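Local coordinates for putative dienelactone hydrolase (Klebsiella pneumoniae subsp. pneumoniae MGH 78578, PDB 3F67), which is probably a hydrolase of the dienelactone hydrolase family with an alpha/beta-hydrolase fold, its natural substrate not established, at residues Leu117-Phe122 and Lys140-Trp145; Gln39-Val44 and Phe122-Arg127. All coordinates share one frame; numbering follows the deposited sequence. Where two conformers were deposited one is given.

Contact 1. Residues Leu117-Phe122 and Lys140-Trp145; sequences LLITGF and KAAVAW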
ATOM      1  N   LEU A 117      12.656   5.300   3.229  1.00 14.22           N
ATOM      2  CA  LEU A 117      11.670   4.402   2.610  1.00 13.57           C
ATOM      3  C   LEU A 117      10.329   4.471   3.297  1.00 13.65           C
ATOM      4  O   LEU A 117      10.233   4.301   4.517  1.00 14.44           O
ATOM      5  CB  LEU A 117      12.162   2.942   2.670  1.00 13.30           C
ATOM      6  CG  LEU A 117      11.346   1.888   1.901  1.00 14.33           C
ATOM      7  CD1 LEU A 117      11.386   2.052   0.358  1.00 15.80           C
ATOM      8  CD2 LEU A 117      11.826   0.444   2.336  1.00 13.90           C
ATOM      9  N   LEU A 118       9.297   4.643   2.477  1.00 12.95           N
ATOM     10  CA  LEU A 118       7.895   4.817   2.964  1.00 12.78           C
ATOM     11  C   LEU A 118       7.000   3.903   2.125  1.00 13.70           C
ATOM     12  O   LEU A 118       7.379   3.501   1.007  1.00 14.52           O
ATOM     13  CB  LEU A 118       7.472   6.267   2.767  1.00 12.06           C
ATOM     14  CG  LEU A 118       8.352   7.315   3.438  1.00 13.99           C
ATOM     15  CD1 LEU A 118       8.034   8.697   2.878  1.00 14.58           C
ATOM     16  CD2 LEU A 118       8.187   7.269   4.960  1.00 14.56           C
ATOM     17  N   ILE A 119       5.788   3.591   2.609  1.00 13.78           N
ATOM     18  CA  ILE A 119       4.891   2.793   1.792  1.00 13.13           C
ATOM     19  C   ILE A 119       3.446   3.198   2.071  1.00 13.76           C
ATOM     20  O   ILE A 119       3.086   3.540   3.211  1.00 13.06           O
ATOM     21  CB  ILE A 119       5.102   1.283   2.071  1.00 14.09           C
ATOM     22  CG1 ILE A 119       4.268   0.418   1.136  1.00 14.30           C
ATOM     23  CG2 ILE A 119       4.863   0.936   3.575  1.00 13.98           C
ATOM     24  CD1 ILE A 119       4.686  -1.134   1.236  1.00 15.17           C
ATOM     25  N   THR A 120       2.627   3.170   1.033  1.00 13.87           N
ATOM     26  CA  THR A 120       1.182   3.321   1.219  1.00 14.02           C
ATOM     27  C   THR A 120       0.471   2.320   0.308  1.00 14.30           C
ATOM     28  O   THR A 120       0.991   1.944  -0.754  1.00 16.27           O
ATOM     29  CB  THR A 120       0.725   4.781   0.952  1.00 15.01           C
ATOM     30  OG1 THR A 120      -0.615   4.950   1.438  1.00 13.63           O
ATOM     31  CG2 THR A 120       0.800   5.171  -0.560  1.00 15.66           C
ATOM     32  N   GLY A 121      -0.709   1.897   0.706  1.00 14.48           N
ATOM     33  CA  GLY A 121      -1.392   0.879  -0.112  1.00 14.45           C
ATOM     34  C   GLY A 121      -2.877   0.900   0.163  1.00 14.76           C
ATOM     35  O   GLY A 121      -3.303   1.365   1.216  1.00 14.26           O
ATOM     36  N   PHE A 122      -3.657   0.379  -0.793  1.00 14.38           N
ATOM     37  CA  PHE A 122      -5.114   0.556  -0.774  1.00 13.81           C
ATOM     38  C   PHE A 122      -5.793  -0.789  -0.882  1.00 14.96           C
ATOM     39  O   PHE A 122      -5.426  -1.577  -1.732  1.00 16.47           O
ATOM     40  CB  PHE A 122      -5.544   1.438  -1.978  1.00 14.22           C
ATOM     41  CG  PHE A 122      -4.875   2.779  -1.962  1.00 15.24           C
ATOM     42  CD1 PHE A 122      -5.498   3.864  -1.348  1.00 15.43           C
ATOM     43  CD2 PHE A 122      -3.590   2.918  -2.513  1.00 17.13           C
ATOM     44  CE1 PHE A 122      -4.822   5.150  -1.283  1.00 16.20           C
ATOM     45  CE2 PHE A 122      -2.903   4.142  -2.420  1.00 16.68           C
ATOM     46  CZ  PHE A 122      -3.527   5.248  -1.815  1.00 14.22           C
ATOM     47  N   LYS A 140      10.540   3.403   7.148  1.00 14.31           N
ATOM     48  CA  LYS A 140      10.407   4.524   8.083  1.00 13.51           C
ATOM     49  C   LYS A 140       8.972   4.800   8.517  1.00 14.13           C
ATOM     50  O   LYS A 140       8.753   5.214   9.659  1.00 13.71           O
ATOM     51  CB  LYS A 140      10.975   5.806   7.460  1.00 14.34           C
ATOM     52  CG  LYS A 140      12.508   5.707   7.258  1.00 14.07           C
ATOM     53  CD  LYS A 140      13.205   5.576   8.629  1.00 16.79           C
ATOM     54  CE  LYS A 140      14.717   5.737   8.502  1.00 18.75           C
ATOM     55  NZ  LYS A 140      15.328   4.541   7.864  1.00 18.87           N
ATOM     56  N   ALA A 141       8.011   4.588   7.622  1.00 13.82           N
ATOM     57  CA  ALA A 141       6.611   4.790   7.989  1.00 14.02           C
ATOM     58  C   ALA A 141       5.697   4.196   6.941  1.00 14.06           C
ATOM     59  O   ALA A 141       6.142   3.898   5.802  1.00 14.24           O
ATOM     60  CB  ALA A 141       6.313   6.307   8.151  1.00 13.96           C
ATOM     61  N   ALA A 142       4.426   4.005   7.333  1.00 13.77           N
ATOM     62  CA  ALA A 142       3.467   3.317   6.444  1.00 13.52           C
ATOM     63  C   ALA A 142       2.081   3.915   6.647  1.00 13.69           C
ATOM     64  O   ALA A 142       1.722   4.319   7.760  1.00 13.85           O
ATOM     65  CB  ALA A 142       3.403   1.791   6.753  1.00 12.99           C
ATOM     66  N   VAL A 143       1.326   4.001   5.559  1.00 13.49           N
ATOM     67  CA  VAL A 143      -0.089   4.438   5.593  1.00 14.86           C
ATOM     68  C   VAL A 143      -0.934   3.399   4.864  1.00 13.64           C
ATOM     69  O   VAL A 143      -0.787   3.213   3.641  1.00 14.46           O
ATOM     70  CB  VAL A 143      -0.278   5.859   4.972  1.00 14.26           C
ATOM     71  CG1 VAL A 143      -1.797   6.277   5.007  1.00 15.21           C
ATOM     72  CG2 VAL A 143       0.580   6.886   5.817  1.00 15.63           C
ATOM     73  N   ALA A 144      -1.832   2.738   5.620  1.00 13.71           N
ATOM     74  CA  ALA A 144      -2.641   1.621   5.071  1.00 13.22           C
ATOM     75  C   ALA A 144      -4.062   2.156   4.913  1.00 13.78           C
ATOM     76  O   ALA A 144      -4.668   2.648   5.895  1.00 14.89           O
ATOM     77  CB  ALA A 144      -2.617   0.471   6.055  1.00 13.12           C
ATOM     78  N   TRP A 145      -4.604   2.076   3.698  1.00 13.54           N
ATOM     79  CA  TRP A 145      -5.983   2.500   3.485  1.00 13.74           C
ATOM     80  C   TRP A 145      -6.885   1.277   3.383  1.00 14.12           C
ATOM     81  O   TRP A 145      -6.716   0.467   2.489  1.00 14.63           O
ATOM     82  CB  TRP A 145      -6.131   3.268   2.196  1.00 13.93           C
ATOM     83  CG  TRP A 145      -5.247   4.502   2.041  1.00 13.61           C
ATOM     84  CD1 TRP A 145      -3.863   4.531   1.916  1.00 12.23           C
ATOM     85  CD2 TRP A 145      -5.704   5.868   1.869  1.00 12.78           C
ATOM     86  NE1 TRP A 145      -3.451   5.849   1.707  1.00 13.59           N
ATOM     87  CE2 TRP A 145      -4.555   6.668   1.646  1.00 14.32           C
ATOM     88  CE3 TRP A 145      -6.979   6.479   1.883  1.00 14.28           C
ATOM     89  CZ2 TRP A 145      -4.634   8.102   1.454  1.00 14.73           C
ATOM     90  CZ3 TRP A 145      -7.095   7.877   1.629  1.00 13.00           C
ATOM     91  CH2 TRP A 145      -5.913   8.668   1.429  1.00 15.19           C
TER
HETATM   92  O   HOH W   1      14.578   3.764   5.036  1.00 14.95           O
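Val143 O takes two hydrogen bonds from the neighbouring strand. Gly121 N reaches Val143 O at 3.2 Å, and the hydroxyl Thr120 OG1 donates to the same Val143 O at 2.8 Å. The hydroxyl comes in tilted out of the carbonyl plane. It can do so because OG1 stands anti to the backbone N of Thr120 (chi1 -167°), beside the carbonyl carbon. Thr120 OG1 also lies in the plane of the Trp145 indole, at its edge, and accepts a weak bond from Trp145 NE1 at 3.0 Å. One hydroxyl thus bridges a main-chain carbonyl and, more weakly, an indole N-H.

The same indole meets Phe122. The two side chains run alongside each other and point the same way. Phe122 CE1 sits over one face of the indole, 3.3 Å from Trp145 CE2, with the ring planes inclined at 31°.

Strands 117-122 and 141-145 run parallel, their axes 4° apart. Lys140 N to Leu117 O is a 2.8 Å bond, and Trp145 N bonds to Gly121 O at the other end. A water accepts hydrogen bonds from both Lys140 NZ and Leu117 N. One small apolar touch lies on each face of the sheet: Leu118 CD2 on Ala141 CB, and Ile119 CG2 on Ala142 CB at 3.6 Å on the other. Helix 124-133 covers the face of Ile119 and Ala142, while helix 224-238 lies on Leu118, Thr120 and Val143. With helix 124-133 as the connection, the two strands form a beta-alpha-beta crossover in the central sheet of an alpha/beta-hydrolase fold.

Contact 2. Residues Gln39-Val44 and Phe122-Arg127; sequences QEIFGV and FCWGGR
Phe122 meets Glu40 where strand 116-122 gives way to helix 124-133. The turn has the GxCxG pattern of a nucleophile elbow, as expected in the alpha/beta-hydrolase fold. Glu40 CG lies 3.8 Å from Phe122 CB and also close to Phe122 O. The two side chains cross at an angle and meet through these CG and CB atoms.

Cys123 follows at the N-cap position, with a positive phi of 65° that marks the strained elbow. In the conformer given, its side chain touches His212. Together with Asp180 these residues match a Cys-His-Asp triad, so Cys123 is probably the nucleophile. Glu40 OE2 approaches Cys123 CB at 3.7 Å. Glu40 CG stands anti to its own carbonyl carbon (chi1 -50°), and the chain beyond it is extended, which carries the carboxylate to the cysteine. Glu40 OE1 forms a salt bridge with Arg219.

Trp124 begins the helix. Ile41 CG2 rests on Trp124 CB at 3.7 Å. Further out on the indole, Gln39 O lies at the ring edge, in its plane, 3.4 Å from Trp124 CE3. The aliphatic part of Gln39 adds to this, with CG near Trp124 CZ3. Tyr68 meets the same indole edge-to-face, and Val88 of helix 80-88 touches it too. One water links the two segments, accepting from Ile41 N and, at 3.2 Å, from Trp124 N.

At Gly125 the helix comes close to the loop: its CA is 5.2 Å from Gln39 CA. Having no side chain, Gly125 lets the start of the helix come this near to Gln39. As the first helical turn closes, Cys123 O accepts from both Gly126 N, at 2.9 Å, and Arg127 N, at 3.3 Å.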
ATOM      1  N   GLN A  39      -0.957  -1.575  -4.996  1.00 13.38           N
ATOM      2  CA  GLN A  39      -2.241  -1.685  -5.721  1.00 13.39           C
ATOM      3  C   GLN A  39      -3.402  -2.293  -4.910  1.00 14.40           C
ATOM      4  O   GLN A  39      -3.178  -2.965  -3.882  1.00 14.86           O
ATOM      5  CB  GLN A  39      -1.957  -2.646  -6.887  1.00 13.62           C
ATOM      6  CG  GLN A  39      -1.468  -3.995  -6.365  1.00 15.12           C
ATOM      7  CD  GLN A  39      -1.334  -5.021  -7.492  1.00 18.36           C
ATOM      8  OE1 GLN A  39      -0.338  -5.010  -8.210  1.00 17.79           O
ATOM      9  NE2 GLN A  39      -2.355  -5.860  -7.677  1.00 17.83           N
ATOM     10  N   GLU A  40      -4.637  -2.051  -5.387  1.00 14.22           N
ATOM     11  CA  GLU A  40      -5.790  -2.874  -5.026  1.00 14.78           C
ATOM     12  C   GLU A  40      -5.718  -4.182  -5.845  1.00 14.28           C
ATOM     13  O   GLU A  40      -4.675  -4.468  -6.489  1.00 14.55           O
ATOM     14  CB  GLU A  40      -7.069  -2.111  -5.340  1.00 14.97           C
ATOM     15  CG  GLU A  40      -7.063  -0.654  -4.758  1.00 15.99           C
ATOM     16  CD  GLU A  40      -8.369   0.089  -5.060  1.00 20.93           C
ATOM     17  OE1 GLU A  40      -8.569   0.526  -6.216  1.00 21.62           O
ATOM     18  OE2 GLU A  40      -9.179   0.306  -4.127  1.00 23.39           O
ATOM     19  N   ILE A  41      -6.794  -4.981  -5.839  1.00 13.73           N
ATOM     20  CA  ILE A  41      -6.787  -6.228  -6.626  1.00 13.14           C
ATOM     21  C   ILE A  41      -6.791  -5.994  -8.159  1.00 13.77           C
ATOM     22  O   ILE A  41      -6.664  -6.945  -8.937  1.00 13.62           O
ATOM     23  CB  ILE A  41      -7.971  -7.136  -6.267  1.00 14.61           C
ATOM     24  CG1 ILE A  41      -9.308  -6.433  -6.495  1.00 14.59           C
ATOM     25  CG2 ILE A  41      -7.802  -7.591  -4.803  1.00 14.15           C
ATOM     26  CD1 ILE A  41     -10.518  -7.312  -6.289  1.00 16.49           C
ATOM     27  N   PHE A  42      -6.905  -4.734  -8.569  1.00 13.12           N
ATOM     28  CA  PHE A  42      -7.028  -4.427  -9.990  1.00 14.37           C
ATOM     29  C   PHE A  42      -5.706  -4.216 -10.681  1.00 14.60           C
ATOM     30  O   PHE A  42      -5.669  -3.917 -11.889  1.00 15.10           O
ATOM     31  CB  PHE A  42      -7.993  -3.237 -10.207  1.00 14.10           C
ATOM     32  CG  PHE A  42      -9.285  -3.401  -9.453  1.00 16.66           C
ATOM     33  CD1 PHE A  42     -10.125  -4.486  -9.718  1.00 16.24           C
ATOM     34  CD2 PHE A  42      -9.629  -2.507  -8.428  1.00 18.99           C
ATOM     35  CE1 PHE A  42     -11.343  -4.697  -8.982  1.00 17.41           C
ATOM     36  CE2 PHE A  42     -10.838  -2.697  -7.696  1.00 19.80           C
ATOM     37  CZ  PHE A  42     -11.683  -3.815  -7.983  1.00 17.59           C
ATOM     38  N   GLY A  43      -4.628  -4.340  -9.923  1.00 14.84           N
ATOM     39  CA  GLY A  43      -3.276  -4.175 -10.477  1.00 14.87           C
ATOM     40  C   GLY A  43      -2.907  -2.716 -10.630  1.00 14.41           C
ATOM     41  O   GLY A  43      -3.505  -1.827  -9.987  1.00 13.84           O
ATOM     42  N   VAL A  44      -1.892  -2.448 -11.453  1.00 14.45           N
ATOM     43  CA  VAL A  44      -1.407  -1.030 -11.555  1.00 14.08           C
ATOM     44  C   VAL A  44      -2.298  -0.322 -12.584  1.00 14.80           C
ATOM     45  O   VAL A  44      -1.935  -0.082 -13.751  1.00 15.74           O
ATOM     46  CB  VAL A  44       0.112  -0.953 -11.848  1.00 14.68           C
ATOM     47  CG1 VAL A  44       0.591   0.539 -11.828  1.00 16.98           C
ATOM     48  CG2 VAL A  44       0.855  -1.661 -10.758  1.00 15.35           C
ATOM     49  N   PHE A 122      -3.657   0.379  -0.793  1.00 14.38           N
ATOM     50  CA  PHE A 122      -5.114   0.556  -0.774  1.00 13.81           C
ATOM     51  C   PHE A 122      -5.793  -0.789  -0.882  1.00 14.96           C
ATOM     52  O   PHE A 122      -5.426  -1.577  -1.732  1.00 16.47           O
ATOM     53  CB  PHE A 122      -5.544   1.438  -1.978  1.00 14.22           C
ATOM     54  CG  PHE A 122      -4.875   2.779  -1.962  1.00 15.24           C
ATOM     55  CD1 PHE A 122      -5.498   3.864  -1.348  1.00 15.43           C
ATOM     56  CD2 PHE A 122      -3.590   2.918  -2.513  1.00 17.13           C
ATOM     57  CE1 PHE A 122      -4.822   5.150  -1.283  1.00 16.20           C
ATOM     58  CE2 PHE A 122      -2.903   4.142  -2.420  1.00 16.68           C
ATOM     59  CZ  PHE A 122      -3.527   5.248  -1.815  1.00 14.22           C
ATOM     60  N   CYS A 123      -6.766  -1.017  -0.011  0.50 15.48           N
ATOM     61  CA  CYS A 123      -7.615  -2.182  -0.119  0.50 16.82           C
ATOM     62  C   CYS A 123      -6.773  -3.449   0.106  0.50 16.23           C
ATOM     63  O   CYS A 123      -6.171  -3.587   1.186  0.50 15.70           O
ATOM     64  CB  CYS A 123      -8.315  -2.160  -1.474  0.50 17.70           C
ATOM     65  SG  CYS A 123      -9.565  -3.320  -1.432  0.50 23.29           S
ATOM     66  N   TRP A 124      -6.688  -4.349  -0.882  1.00 15.31           N
ATOM     67  CA  TRP A 124      -5.733  -5.497  -0.798  1.00 15.15           C
ATOM     68  C   TRP A 124      -4.331  -4.989  -0.383  1.00 15.22           C
ATOM     69  O   TRP A 124      -3.632  -5.571   0.491  1.00 14.71           O
ATOM     70  CB  TRP A 124      -5.663  -6.224  -2.162  1.00 15.11           C
ATOM     71  CG  TRP A 124      -4.695  -7.363  -2.200  1.00 14.98           C
ATOM     72  CD1 TRP A 124      -4.942  -8.680  -1.846  1.00 15.36           C
ATOM     73  CD2 TRP A 124      -3.333  -7.293  -2.587  1.00 16.30           C
ATOM     74  NE1 TRP A 124      -3.786  -9.445  -2.011  1.00 15.04           N
ATOM     75  CE2 TRP A 124      -2.797  -8.614  -2.494  1.00 14.94           C
ATOM     76  CE3 TRP A 124      -2.515  -6.245  -3.086  1.00 14.37           C
ATOM     77  CZ2 TRP A 124      -1.458  -8.901  -2.828  1.00 16.67           C
ATOM     78  CZ3 TRP A 124      -1.169  -6.538  -3.420  1.00 16.24           C
ATOM     79  CH2 TRP A 124      -0.671  -7.843  -3.284  1.00 16.66           C
ATOM     80  N   GLY A 125      -3.941  -3.877  -1.006  1.00 13.93           N
ATOM     81  CA  GLY A 125      -2.660  -3.233  -0.747  1.00 13.95           C
ATOM     82  C   GLY A 125      -2.495  -2.615   0.638  1.00 14.45           C
ATOM     83  O   GLY A 125      -1.355  -2.483   1.126  1.00 15.73           O
ATOM     84  N   GLY A 126      -3.617  -2.280   1.266  1.00 14.74           N
ATOM     85  CA  GLY A 126      -3.593  -1.732   2.630  1.00 13.91           C
ATOM     86  C   GLY A 126      -3.301  -2.846   3.613  1.00 13.46           C
ATOM     87  O   GLY A 126      -2.606  -2.610   4.592  1.00 13.76           O
ATOM     88  N   ARG A 127      -3.793  -4.061   3.352  1.00 13.54           N
ATOM     89  CA  ARG A 127      -3.402  -5.176   4.224  1.00 13.61           C
ATOM     90  C   ARG A 127      -1.911  -5.461   4.080  1.00 14.14           C
ATOM     91  O   ARG A 127      -1.205  -5.650   5.070  1.00 13.80           O
ATOM     92  CB  ARG A 127      -4.256  -6.420   3.933  1.00 12.69           C
ATOM     93  CG  ARG A 127      -3.729  -7.677   4.680  1.00 12.40           C
ATOM     94  CD  ARG A 127      -4.632  -8.876   4.432  1.00 14.67           C
ATOM     95  NE  ARG A 127      -3.993 -10.121   4.896  1.00 15.07           N
ATOM     96  CZ  ARG A 127      -3.079 -10.789   4.208  1.00 16.22           C
ATOM     97  NH1 ARG A 127      -2.726 -10.385   2.983  1.00 15.61           N
ATOM     98  NH2 ARG A 127      -2.563 -11.909   4.716  1.00 15.36           N
TER
HETATM   99  O   HOH W   2      -8.662  -4.537  -3.380  1.00 22.10           O

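Overall arrangement
Contacts 1 and 2 share Phe122, the last residue of strand 116-122. Their centres are about 12 Å apart. Contact 1 pairs this strand with strand 141-145 inside the sheet. Contact 2 sets the turn beyond its C-terminal end against loop 39-44. The two also meet directly: Cys123 N probably hydrogen-bonds to Trp145 O at 2.9 Å, which would carry the strand pairing on to the likely nucleophile. Ala144 CB packs on Gly126 O at 3.4 Å, between sheet and helix. Cys123 thus stands between strand 141-145 and the Gln39-Ile41 loop, and both contacts converge there on the probable active site.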